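Local coordinates for protein alcohol dehydrogenase, zinc-containing (Thermotoga maritima, PDB 3IP1) that catalyses the NAD(+)-dependent oxidation of scyllo-inosose to 3-dehydro-scyllo-inosose, and thus probably serves in the breakdown of myo-inositol, at residues Pro124-Glu129 and Gly348-Val353; Glu177-Gly180 and Arg186-Leu189; Lys284-Ala289 and Glu301-Arg306; Leu295-Ile300 and Val314-Arg319. One frame throughout, in Å; residues are numbered along the deposited sequence.

Contact 1: residues Pro124-Glu129 and Gly348-Val353; sequences PVCAEE and GTFPRV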
loop_
_atom_site.group_PDB
_atom_site.type_symbol
_atom_site.label_atom_id
_atom_site.label_comp_id
_atom_site.label_asym_id
_atom_site.label_seq_id
_atom_site.Cartn_x
_atom_site.Cartn_y
_atom_site.Cartn_z
ATOM N N PRO A 124 10.942 -7.380 33.176
ATOM C CA PRO A 124 9.560 -6.878 33.196
ATOM C C PRO A 124 8.884 -7.093 31.838
ATOM O O PRO A 124 9.460 -6.755 30.791
ATOM C CB PRO A 124 9.721 -5.376 33.471
ATOM C CG PRO A 124 11.120 -5.032 32.982
ATOM C CD PRO A 124 11.943 -6.291 33.031
ATOM N N VAL A 125 7.671 -7.630 31.864
ATOM C CA VAL A 125 6.975 -7.969 30.625
ATOM C C VAL A 125 5.491 -7.661 30.662
ATOM O O VAL A 125 4.901 -7.519 31.744
ATOM C CB VAL A 125 7.171 -9.477 30.235
ATOM C CG1 VAL A 125 8.604 -9.755 29.898
ATOM C CG2 VAL A 125 6.692 -10.419 31.349
ATOM N N CYS A 126 4.902 -7.544 29.471
ATOM C CA CYS A 126 3.459 -7.629 29.315
ATOM C C CYS A 126 3.214 -8.744 28.303
ATOM O O CYS A 126 4.152 -9.220 27.670
ATOM C CB CYS A 126 2.885 -6.305 28.821
ATOM S SG CYS A 126 3.466 -5.839 27.182
ATOM N N ALA A 127 1.968 -9.167 28.131
ATOM C CA ALA A 127 1.709 -10.228 27.171
ATOM C C ALA A 127 0.422 -10.040 26.382
ATOM O O ALA A 127 -0.489 -9.311 26.794
ATOM C CB ALA A 127 1.761 -11.599 27.840
ATOM N N GLU A 128 0.379 -10.670 25.218
ATOM C CA GLU A 128 -0.786 -10.627 24.360
ATOM C C GLU A 128 -1.882 -11.528 24.943
ATOM O O GLU A 128 -1.594 -12.509 25.636
ATOM C CB GLU A 128 -0.417 -11.060 22.930
ATOM C CG GLU A 128 0.783 -10.306 22.363
ATOM C CD GLU A 128 1.223 -10.795 20.996
ATOM O OE1 GLU A 128 0.443 -11.444 20.281
ATOM O OE2 GLU A 128 2.370 -10.524 20.623
ATOM N N GLU A 129 -3.124 -11.184 24.651
ATOM C CA GLU A 129 -4.288 -11.964 25.062
ATOM C C GLU A 129 -4.741 -12.982 23.977
ATOM O O GLU A 129 -5.324 -14.031 24.313
ATOM C CB GLU A 129 -5.408 -10.985 25.472
ATOM C CG GLU A 129 -6.773 -11.582 25.774
ATOM C CD GLU A 129 -7.613 -11.854 24.520
ATOM O OE1 GLU A 129 -7.301 -11.349 23.430
ATOM O OE2 GLU A 129 -8.604 -12.585 24.635
ATOM N N GLY A 348 3.954 -6.175 14.776
ATOM C CA GLY A 348 4.848 -5.438 15.651
ATOM C C GLY A 348 4.110 -4.310 16.345
ATOM O O GLY A 348 4.692 -3.277 16.655
ATOM N N THR A 349 2.822 -4.515 16.579
ATOM C CA THR A 349 2.021 -3.507 17.259
ATOM C C THR A 349 2.431 -3.350 18.716
ATOM O O THR A 349 2.715 -2.228 19.152
ATOM C CB THR A 349 0.528 -3.810 17.113
ATOM O OG1 THR A 349 0.152 -3.597 15.742
ATOM C CG2 THR A 349 -0.324 -2.938 18.043
ATOM N N PHE A 350 2.480 -4.464 19.457
ATOM C CA PHE A 350 2.904 -4.433 20.867
ATOM C C PHE A 350 4.211 -3.679 21.068
ATOM O O PHE A 350 4.242 -2.771 21.873
ATOM C CB PHE A 350 2.998 -5.845 21.498
ATOM C CG PHE A 350 1.846 -6.196 22.419
ATOM C CD1 PHE A 350 0.517 -6.130 21.971
ATOM C CD2 PHE A 350 2.087 -6.619 23.723
ATOM C CE1 PHE A 350 -0.549 -6.475 22.803
ATOM C CE2 PHE A 350 1.021 -6.965 24.582
ATOM C CZ PHE A 350 -0.296 -6.888 24.123
ATOM N N PRO A 351 5.293 -4.040 20.340
ATOM C CA PRO A 351 6.540 -3.361 20.699
ATOM C C PRO A 351 6.563 -1.900 20.294
ATOM O O PRO A 351 7.208 -1.094 20.955
ATOM C CB PRO A 351 7.623 -4.171 19.968
ATOM C CG PRO A 351 6.908 -4.927 18.892
ATOM C CD PRO A 351 5.528 -5.181 19.429
ATOM N N ARG A 352 5.841 -1.541 19.240
ATOM C CA ARG A 352 5.774 -0.132 18.893
ATOM C C ARG A 352 4.943 0.642 19.914
ATOM O O ARG A 352 5.260 1.788 20.213
ATOM C CB ARG A 352 5.198 0.087 17.483
ATOM C CG ARG A 352 6.170 -0.172 16.330
ATOM C CD ARG A 352 5.439 0.058 15.003
ATOM N NE ARG A 352 6.229 -0.260 13.814
ATOM C CZ ARG A 352 6.145 -1.401 13.133
ATOM N NH1 ARG A 352 5.323 -2.378 13.523
ATOM N NH2 ARG A 352 6.895 -1.573 12.059
ATOM N N VAL A 353 3.870 0.036 20.422
ATOM C CA VAL A 353 3.091 0.681 21.492
ATOM C C VAL A 353 3.982 0.908 22.723
ATOM O O VAL A 353 3.918 1.951 23.358
ATOM C CB VAL A 353 1.824 -0.109 21.878
ATOM C CG1 VAL A 353 1.251 0.417 23.236
ATOM C CG2 VAL A 353 0.789 -0.016 20.753
#
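Glu128 lays its CG over one face of the Phe350 ring, 3.9 Å from the ring centroid and only 6° off the normal, a CH-pi contact made by the aliphatic part of an acidic residue. This is the close-packed part. Ala127 O comes to 3.6 Å from Phe350 CE2 on an oblique path, and Cys126 SG lies 3.7 Å from the same CE2, a sulfur-aromatic contact that is likewise oblique. Cys126 carries its sulfur flanked by the backbone N and carbonyl carbon (chi1 64°). Phenylalanine suits the site because one flat, apolar ring can meet methylene, sulfur and backbone together. On the looser, partly exposed side of the helix Arg352 points off the contact, with a weak NH1 bond to Gly348 O and its NE salt-bridged to Asp215 of a second subunit. The buried Glu128 carboxylate is satisfied by Trp173, Trp132 and Ser345, while the side chains of Phe350 and Glu195, a zinc ligand that binds cadmium in this crystal, come within about 4 Å. Strand 124-127 runs between strands 98-106 and 172-174 of the GroES-like sheet, and helix 349-358 sits against it and against helix 194-207, where Phe350 touches Ser198.

Contact 2: residues Glu177-Gly180 and Arg186-Leu189; sequences ELEG and RLFL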
loop_
_atom_site.group_PDB
_atom_site.type_symbol
_atom_site.label_atom_id
_atom_site.label_comp_id
_atom_site.label_asym_id
_atom_site.label_seq_id
_atom_site.Cartn_x
_atom_site.Cartn_y
_atom_site.Cartn_z
ATOM N N GLU A 177 12.376 -0.844 28.026
ATOM C CA GLU A 177 12.376 0.552 27.559
ATOM C C GLU A 177 11.667 1.540 28.505
ATOM O O GLU A 177 11.885 2.747 28.418
ATOM C CB GLU A 177 11.705 0.662 26.187
ATOM C CG GLU A 177 12.490 0.102 24.994
ATOM C CD GLU A 177 11.571 -0.049 23.779
ATOM O OE1 GLU A 177 11.724 0.726 22.803
ATOM O OE2 GLU A 177 10.663 -0.912 23.828
ATOM N N LEU A 178 10.788 1.044 29.370
ATOM C CA LEU A 178 10.062 1.938 30.283
ATOM C C LEU A 178 10.864 2.247 31.550
ATOM O O LEU A 178 10.490 3.119 32.327
ATOM C CB LEU A 178 8.681 1.369 30.653
ATOM C CG LEU A 178 7.697 0.977 29.536
ATOM C CD1 LEU A 178 6.356 0.571 30.140
ATOM C CD2 LEU A 178 7.489 2.089 28.510
ATOM N N GLU A 179 11.948 1.517 31.773
ATOM C CA GLU A 179 12.741 1.731 32.981
ATOM C C GLU A 179 13.361 3.127 32.986
ATOM O O GLU A 179 14.001 3.529 32.027
ATOM C CB GLU A 179 13.806 0.653 33.134
ATOM C CG GLU A 179 13.244 -0.667 33.660
ATOM C CD GLU A 179 14.225 -1.820 33.526
ATOM O OE1 GLU A 179 15.334 -1.585 33.016
ATOM O OE2 GLU A 179 13.890 -2.964 33.916
ATOM N N GLY A 180 13.131 3.876 34.057
ATOM C CA GLY A 180 13.713 5.208 34.177
ATOM C C GLY A 180 12.856 6.269 33.522
ATOM O O GLY A 180 13.138 7.468 33.644
ATOM N N ARG A 186 4.425 2.408 38.558
ATOM C CA ARG A 186 3.914 3.072 37.350
ATOM C C ARG A 186 4.384 2.360 36.068
ATOM O O ARG A 186 3.686 2.363 35.061
ATOM C CB ARG A 186 4.313 4.554 37.332
ATOM C CG ARG A 186 3.471 5.444 38.256
ATOM C CD ARG A 186 3.868 6.943 38.190
ATOM N NE ARG A 186 4.048 7.443 36.821
ATOM C CZ ARG A 186 3.061 7.628 35.939
ATOM N NH1 ARG A 186 1.810 7.353 36.275
ATOM N NH2 ARG A 186 3.321 8.077 34.712
ATOM N N LEU A 187 5.569 1.756 36.112
ATOM C CA LEU A 187 6.054 0.966 34.991
ATOM C C LEU A 187 5.072 -0.167 34.672
ATOM O O LEU A 187 4.778 -0.440 33.508
ATOM C CB LEU A 187 7.441 0.380 35.289
ATOM C CG LEU A 187 8.119 -0.361 34.124
ATOM C CD1 LEU A 187 9.634 -0.145 34.151
ATOM C CD2 LEU A 187 7.794 -1.840 34.113
ATOM N N PHE A 188 4.585 -0.832 35.717
ATOM C CA PHE A 188 3.697 -1.968 35.541
ATOM C C PHE A 188 2.281 -1.509 35.200
ATOM O O PHE A 188 1.599 -2.111 34.377
ATOM C CB PHE A 188 3.761 -2.881 36.760
ATOM C CG PHE A 188 5.123 -3.501 36.966
ATOM C CD1 PHE A 188 5.586 -4.489 36.097
ATOM C CD2 PHE A 188 5.954 -3.069 38.015
ATOM C CE1 PHE A 188 6.856 -5.047 36.257
ATOM C CE2 PHE A 188 7.228 -3.626 38.207
ATOM C CZ PHE A 188 7.682 -4.616 37.329
ATOM N N LEU A 189 1.854 -0.418 35.825
ATOM C CA LEU A 189 0.644 0.246 35.397
ATOM C C LEU A 189 0.658 0.532 33.884
ATOM O O LEU A 189 -0.323 0.246 33.202
ATOM C CB LEU A 189 0.401 1.520 36.216
ATOM C CG LEU A 189 0.097 1.340 37.709
ATOM C CD1 LEU A 189 -0.226 2.679 38.336
ATOM C CD2 LEU A 189 -1.044 0.338 37.977
#
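Leu187 pushes its CD1 methyl against the turn at Leu178 and Glu179, overlapping backbone as well as side chain. Leu187 CD1 is 3.7 Å from Leu178 C, while Leu187 CG packs 3.9 Å from Leu178 CB. The first torsion explains this reach: CG stands anti to the backbone N (chi1 -174°), which carries the branched end from helix 185-192 over to the turn. Leu178 answers from the other side, its CB directed at the helix and its CD1 lying 3.9 Å from Leu187 O. Glu179 takes part through its CG methylene and its backbone N, both 3.7 Å from Leu187 CD1; its extended chain carries the carboxylate past the leucine to the exposed side, beside Pro124. Leucine fits both inner positions, since a forked apolar end can fill the angle between a short 3-10 turn and the helix that soon follows it. Pro124, from strand 124-127, also touches Leu187, whereas Leu178 leans on Met357 and Ala358 of helix 349-358. No hydrogen bond or salt bridge joins the two segments, so their hold on each other rests on van der Waals contact and the burial of leucine, with glutamate suited to the border where apolar packing gives way to solvent.

Contact 3: residues Lys284-Ala289 and Glu301-Arg306; sequences KLFLEA and EEVIWR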
loop_
_atom_site.group_PDB
_atom_site.type_symbol
_atom_site.label_atom_id
_atom_site.label_comp_id
_atom_site.label_asym_id
_atom_site.label_seq_id
_atom_site.Cartn_x
_atom_site.Cartn_y
_atom_site.Cartn_z
ATOM N N LYS A 284 -9.848 12.220 7.656
ATOM C CA LYS A 284 -9.308 11.073 6.906
ATOM C C LYS A 284 -9.720 9.745 7.556
ATOM O O LYS A 284 -9.854 8.724 6.876
ATOM C CB LYS A 284 -7.774 11.199 6.780
ATOM C CG LYS A 284 -7.020 10.015 6.183
ATOM C CD LYS A 284 -7.300 9.803 4.674
ATOM C CE LYS A 284 -6.878 8.341 4.238
ATOM N NZ LYS A 284 -7.734 7.256 4.940
ATOM N N LEU A 285 -9.939 9.758 8.871
ATOM C CA LEU A 285 -10.262 8.539 9.593
ATOM C C LEU A 285 -11.306 8.761 10.693
ATOM O O LEU A 285 -11.203 9.696 11.487
ATOM C CB LEU A 285 -8.975 7.932 10.190
ATOM C CG LEU A 285 -9.110 6.674 11.074
ATOM C CD1 LEU A 285 -9.425 5.408 10.252
ATOM C CD2 LEU A 285 -7.848 6.459 11.893
ATOM N N PHE A 286 -12.295 7.879 10.728
ATOM C CA PHE A 286 -13.275 7.828 11.800
ATOM C C PHE A 286 -13.114 6.495 12.528
ATOM O O PHE A 286 -12.998 5.450 11.900
ATOM C CB PHE A 286 -14.708 7.938 11.259
ATOM C CG PHE A 286 -15.004 9.226 10.521
ATOM C CD1 PHE A 286 -14.569 9.407 9.215
ATOM C CD2 PHE A 286 -15.759 10.239 11.137
ATOM C CE1 PHE A 286 -14.856 10.604 8.513
ATOM C CE2 PHE A 286 -16.061 11.436 10.466
ATOM C CZ PHE A 286 -15.616 11.627 9.154
ATOM N N LEU A 287 -13.093 6.537 13.858
ATOM C CA LEU A 287 -13.021 5.316 14.643
ATOM C C LEU A 287 -14.354 5.150 15.331
ATOM O O LEU A 287 -14.755 5.991 16.154
ATOM C CB LEU A 287 -11.897 5.359 15.678
ATOM C CG LEU A 287 -11.753 4.076 16.515
ATOM C CD1 LEU A 287 -11.311 2.860 15.629
ATOM C CD2 LEU A 287 -10.813 4.244 17.692
ATOM N N GLU A 288 -15.046 4.072 14.977
ATOM C CA GLU A 288 -16.320 3.753 15.579
ATOM C C GLU A 288 -16.040 2.864 16.784
ATOM O O GLU A 288 -15.866 1.657 16.635
ATOM C CB GLU A 288 -17.214 3.011 14.575
ATOM C CG GLU A 288 -18.717 3.099 14.881
ATOM C CD GLU A 288 -19.064 2.768 16.331
ATOM O OE1 GLU A 288 -19.258 1.583 16.676
ATOM O OE2 GLU A 288 -19.128 3.711 17.133
ATOM N N ALA A 289 -15.974 3.482 17.962
ATOM C CA ALA A 289 -15.685 2.773 19.203
ATOM C C ALA A 289 -16.821 2.910 20.222
ATOM O O ALA A 289 -16.567 2.832 21.416
ATOM C CB ALA A 289 -14.370 3.279 19.802
ATOM N N GLU A 301 -21.889 9.265 8.158
ATOM C CA GLU A 301 -22.170 9.376 6.733
ATOM C C GLU A 301 -22.488 10.812 6.309
ATOM O O GLU A 301 -22.152 11.218 5.198
ATOM C CB GLU A 301 -23.308 8.435 6.343
ATOM C CG GLU A 301 -22.889 6.969 6.271
ATOM C CD GLU A 301 -23.932 6.138 5.562
ATOM O OE1 GLU A 301 -25.040 6.675 5.418
ATOM O OE2 GLU A 301 -23.672 4.971 5.158
ATOM N N GLU A 302 -23.104 11.590 7.194
ATOM C CA GLU A 302 -23.439 12.950 6.828
ATOM C C GLU A 302 -22.187 13.825 6.776
ATOM O O GLU A 302 -22.051 14.666 5.874
ATOM C CB GLU A 302 -24.509 13.567 7.744
ATOM C CG GLU A 302 -25.105 14.834 7.106
ATOM C CD GLU A 302 -25.948 15.690 8.047
ATOM O OE1 GLU A 302 -26.561 15.140 8.986
ATOM O OE2 GLU A 302 -26.007 16.924 7.832
ATOM N N VAL A 303 -21.287 13.643 7.743
ATOM C CA VAL A 303 -20.002 14.324 7.700
ATOM C C VAL A 303 -19.205 13.929 6.440
ATOM O O VAL A 303 -18.700 14.800 5.720
ATOM C CB VAL A 303 -19.149 14.060 8.950
ATOM C CG1 VAL A 303 -17.724 14.554 8.709
ATOM C CG2 VAL A 303 -19.759 14.760 10.183
ATOM N N ILE A 304 -19.109 12.633 6.165
ATOM C CA ILE A 304 -18.340 12.167 5.023
ATOM C C ILE A 304 -18.904 12.824 3.757
ATOM O O ILE A 304 -18.157 13.372 2.948
ATOM C CB ILE A 304 -18.331 10.615 4.906
ATOM C CG1 ILE A 304 -17.483 9.986 6.035
ATOM C CG2 ILE A 304 -17.771 10.199 3.560
ATOM C CD1 ILE A 304 -17.575 8.403 6.122
ATOM N N TRP A 305 -20.230 12.790 3.629
ATOM C CA TRP A 305 -20.932 13.342 2.480
ATOM C C TRP A 305 -20.652 14.834 2.305
ATOM O O TRP A 305 -20.243 15.262 1.238
ATOM C CB TRP A 305 -22.436 13.116 2.611
ATOM C CG TRP A 305 -23.208 13.580 1.408
ATOM C CD1 TRP A 305 -23.932 14.737 1.287
ATOM C CD2 TRP A 305 -23.322 12.900 0.148
ATOM N NE1 TRP A 305 -24.500 14.813 0.032
ATOM C CE2 TRP A 305 -24.148 13.699 -0.686
ATOM C CE3 TRP A 305 -22.818 11.691 -0.352
ATOM C CZ2 TRP A 305 -24.481 13.326 -1.993
ATOM C CZ3 TRP A 305 -23.149 11.316 -1.645
ATOM C CH2 TRP A 305 -23.969 12.138 -2.457
ATOM N N ARG A 306 -20.843 15.607 3.366
ATOM C CA ARG A 306 -20.748 17.063 3.287
ATOM C C ARG A 306 -19.316 17.620 3.292
ATOM O O ARG A 306 -19.090 18.737 2.814
ATOM C CB ARG A 306 -21.564 17.697 4.422
ATOM C CG ARG A 306 -23.089 17.534 4.243
ATOM C CD ARG A 306 -23.861 18.054 5.448
ATOM N NE ARG A 306 -23.511 19.452 5.720
ATOM C CZ ARG A 306 -23.921 20.140 6.783
ATOM N NH1 ARG A 306 -24.702 19.568 7.684
ATOM N NH2 ARG A 306 -23.540 21.400 6.948
#
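Phe286 has CG anti to its carbonyl carbon (chi1 -61°), a setting that sends the ring out from strand 285-288 to the helix, where Val303 and Ile304 receive it. Val303 places CG1 anti to the backbone N (chi1 168°), and this methyl meets the far end of the ring at its edge, near the ring plane, 3.6 Å from Phe286 CZ and 3.9 Å from CE2. Ile304 approaches differently. Its CG1 methylene lies 3.7 Å from Phe286 CE1, on an oblique line, and the two side chains run past one another head to tail. The ring tip is thus shared by two consecutive helix residues, one supplying a methyl and the other the flank of a longer chain. Phenylalanine is apt here because it is long enough to bridge from sheet to helix, and valine and isoleucine offer compact apolar branches that meet the ring's end without any polar atom. Without the ring, as with an alanine here, Val303 CG1 and Ile304 CG1 would probably face a gap between strand and helix. On the flank facing helix 270-277, Arg306 NH1 forms a 3.0 Å salt bridge with Glu302 OE2, in the guanidinium plane and one turn away, and Glu272 is a second acidic partner. The contact lies within the beta-alpha-beta unit of the Rossmann-type domain: strand 285-288 pairs with strand 313-316, and helix 293-306 packs between helix 270-277, touched by Val303, and helix 328-333, touched by Ile304.

Contact 4: residues Leu295-Ile300 and Val314-Arg319; sequences LVWPQI and VAIVAR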
loop_
_atom_site.group_PDB
_atom_site.type_symbol
_atom_site.label_atom_id
_atom_site.label_comp_id
_atom_site.label_asym_id
_atom_site.label_seq_id
_atom_site.Cartn_x
_atom_site.Cartn_y
_atom_site.Cartn_z
ATOM N N LEU A 295 -26.577 3.686 15.617
ATOM C CA LEU A 295 -27.054 5.024 16.040
ATOM C C LEU A 295 -26.190 6.177 15.515
ATOM O O LEU A 295 -26.694 7.278 15.274
ATOM C CB LEU A 295 -27.154 5.158 17.572
ATOM C CG LEU A 295 -27.944 4.189 18.477
ATOM C CD1 LEU A 295 -27.980 4.724 19.921
ATOM C CD2 LEU A 295 -29.371 3.891 17.972
ATOM N N VAL A 296 -24.886 5.946 15.373
ATOM C CA VAL A 296 -23.984 7.023 14.953
ATOM C C VAL A 296 -23.651 7.020 13.455
ATOM O O VAL A 296 -23.068 7.968 12.968
ATOM C CB VAL A 296 -22.674 7.072 15.781
ATOM C CG1 VAL A 296 -22.959 7.542 17.208
ATOM C CG2 VAL A 296 -21.956 5.720 15.752
ATOM N N TRP A 297 -24.034 5.963 12.742
ATOM C CA TRP A 297 -23.683 5.844 11.336
ATOM C C TRP A 297 -24.233 6.972 10.464
ATOM O O TRP A 297 -23.494 7.512 9.639
ATOM C CB TRP A 297 -24.112 4.493 10.756
ATOM C CG TRP A 297 -23.278 4.101 9.599
ATOM C CD1 TRP A 297 -23.583 4.255 8.282
ATOM C CD2 TRP A 297 -21.970 3.503 9.645
ATOM N NE1 TRP A 297 -22.554 3.782 7.499
ATOM C CE2 TRP A 297 -21.549 3.322 8.313
ATOM C CE3 TRP A 297 -21.123 3.102 10.686
ATOM C CZ2 TRP A 297 -20.309 2.741 7.988
ATOM C CZ3 TRP A 297 -19.885 2.532 10.369
ATOM C CH2 TRP A 297 -19.495 2.357 9.029
ATOM N N PRO A 298 -25.535 7.320 10.623
ATOM C CA PRO A 298 -26.083 8.402 9.797
ATOM C C PRO A 298 -25.290 9.704 9.942
ATOM O O PRO A 298 -25.049 10.409 8.949
ATOM C CB PRO A 298 -27.514 8.565 10.340
ATOM C CG PRO A 298 -27.850 7.227 10.897
ATOM C CD PRO A 298 -26.580 6.682 11.455
ATOM N N GLN A 299 -24.883 10.019 11.167
ATOM C CA GLN A 299 -24.078 11.208 11.398
ATOM C C GLN A 299 -22.676 11.124 10.790
ATOM O O GLN A 299 -22.162 12.118 10.304
ATOM C CB GLN A 299 -23.969 11.485 12.879
ATOM C CG GLN A 299 -25.314 11.520 13.569
ATOM C CD GLN A 299 -25.151 11.563 15.054
ATOM O OE1 GLN A 299 -24.554 12.495 15.591
ATOM N NE2 GLN A 299 -25.647 10.539 15.732
ATOM N N ILE A 300 -22.056 9.950 10.842
ATOM C CA ILE A 300 -20.743 9.756 10.226
ATOM C C ILE A 300 -20.885 9.929 8.726
ATOM O O ILE A 300 -20.100 10.633 8.091
ATOM C CB ILE A 300 -20.160 8.338 10.504
ATOM C CG1 ILE A 300 -19.809 8.158 11.980
ATOM C CG2 ILE A 300 -18.887 8.090 9.662
ATOM C CD1 ILE A 300 -19.490 6.689 12.361
ATOM N N VAL A 314 -13.639 4.558 7.597
ATOM C CA VAL A 314 -14.311 4.304 8.862
ATOM C C VAL A 314 -13.844 2.957 9.378
ATOM O O VAL A 314 -14.047 1.934 8.739
ATOM C CB VAL A 314 -15.836 4.315 8.785
ATOM C CG1 VAL A 314 -16.426 4.266 10.211
ATOM C CG2 VAL A 314 -16.323 5.530 8.078
ATOM N N ALA A 315 -13.184 2.981 10.529
ATOM C CA ALA A 315 -12.707 1.749 11.143
ATOM C C ALA A 315 -13.678 1.383 12.267
ATOM O O ALA A 315 -13.976 2.221 13.136
ATOM C CB ALA A 315 -11.279 1.939 11.670
ATOM N N ILE A 316 -14.187 0.149 12.228
ATOM C CA ILE A 316 -15.137 -0.339 13.237
ATOM C C ILE A 316 -14.437 -1.284 14.204
ATOM O O ILE A 316 -13.987 -2.353 13.812
ATOM C CB ILE A 316 -16.356 -1.042 12.589
ATOM C CG1 ILE A 316 -17.102 -0.070 11.667
ATOM C CG2 ILE A 316 -17.337 -1.555 13.681
ATOM C CD1 ILE A 316 -17.932 -0.753 10.559
ATOM N N VAL A 317 -14.343 -0.871 15.463
ATOM C CA VAL A 317 -13.568 -1.597 16.469
ATOM C C VAL A 317 -14.445 -2.157 17.596
ATOM O O VAL A 317 -14.133 -3.201 18.182
ATOM C CB VAL A 317 -12.391 -0.731 17.041
ATOM C CG1 VAL A 317 -12.888 0.384 17.889
ATOM C CG2 VAL A 317 -11.396 -1.594 17.823
ATOM N N ALA A 318 -15.549 -1.472 17.891
ATOM C CA ALA A 318 -16.405 -1.923 18.973
ATOM C C ALA A 318 -17.305 -3.044 18.471
ATOM O O ALA A 318 -17.637 -3.100 17.290
ATOM C CB ALA A 318 -17.204 -0.775 19.544
ATOM N N ARG A 319 -17.665 -3.952 19.370
ATOM C CA ARG A 319 -18.574 -5.037 19.041
ATOM C C ARG A 319 -20.010 -4.541 19.198
ATOM O O ARG A 319 -20.381 -3.989 20.235
ATOM C CB ARG A 319 -18.295 -6.266 19.918
#
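Trp297 reaches Val314 and Ile316 with the far corner of its indole. Its CB leaves helix 293-306 without aiming at the strand; with CG anti to the backbone N (chi1 -154°) the ring system is brought round to it. On the pyrrole side NE1 gives a weak hydrogen bond to Glu301 on the same helix. At the other end of the indole, CZ3 comes to 3.8 Å from Ile316 CD1 and 3.9 Å from Val314 CG1. CH2, the tip, lies 3.8 Å from Val314 CG1 and equally near Ile316 CD1. Both methyls approach obliquely, and the isoleucine chain crosses the tryptophan at about a right angle. One turn further along, Ile300 points at the strand, and its CG2 meets Val314 CG2 tip to tip at 4.0 Å. Val314 therefore divides its two methyls, CG1 to the indole and CG2 to Ile300, a task suited to a branched residue. Tryptophan supplies the span, for the axes of segments 295-300 and 314-316 come no nearer than 11.9 Å. A serine in place of Trp297 would be too short to reach the strand and would probably leave Val314 CG1 and Ile316 CD1 facing a gap. The same two segments run nearly antiparallel, at 169°, as befits a beta-alpha-beta crossover in which the chain turns back on itself. Strand 313-316 lies between strands 285-288 and 337-340 of the parallel sheet; Trp297 also packs on strand 324-326 and on Ile338, while Ile300 touches Phe286.

How the contacts relate
From the N terminus, contact 1 opens at strand 124-127 and closes only at helix 349-358, joining the GroES-like part of the chain to the Rossmann-type, nucleotide-binding part. The other three are nested in that long loop. Contact 2 closes first, a short local loop between the turn after strand 172-174 and helix 185-192; Pro124 of contact 1 packs on it. Contacts 3 and 4 follow in series with contact 2, whose centre is about 36 Å and 34 Å from theirs. Their own segments alternate along the chain and so cross, fastening the C-terminal half of helix 293-306 to strand 285-288 and the earlier half to strand 313-316, its neighbour in one parallel sheet.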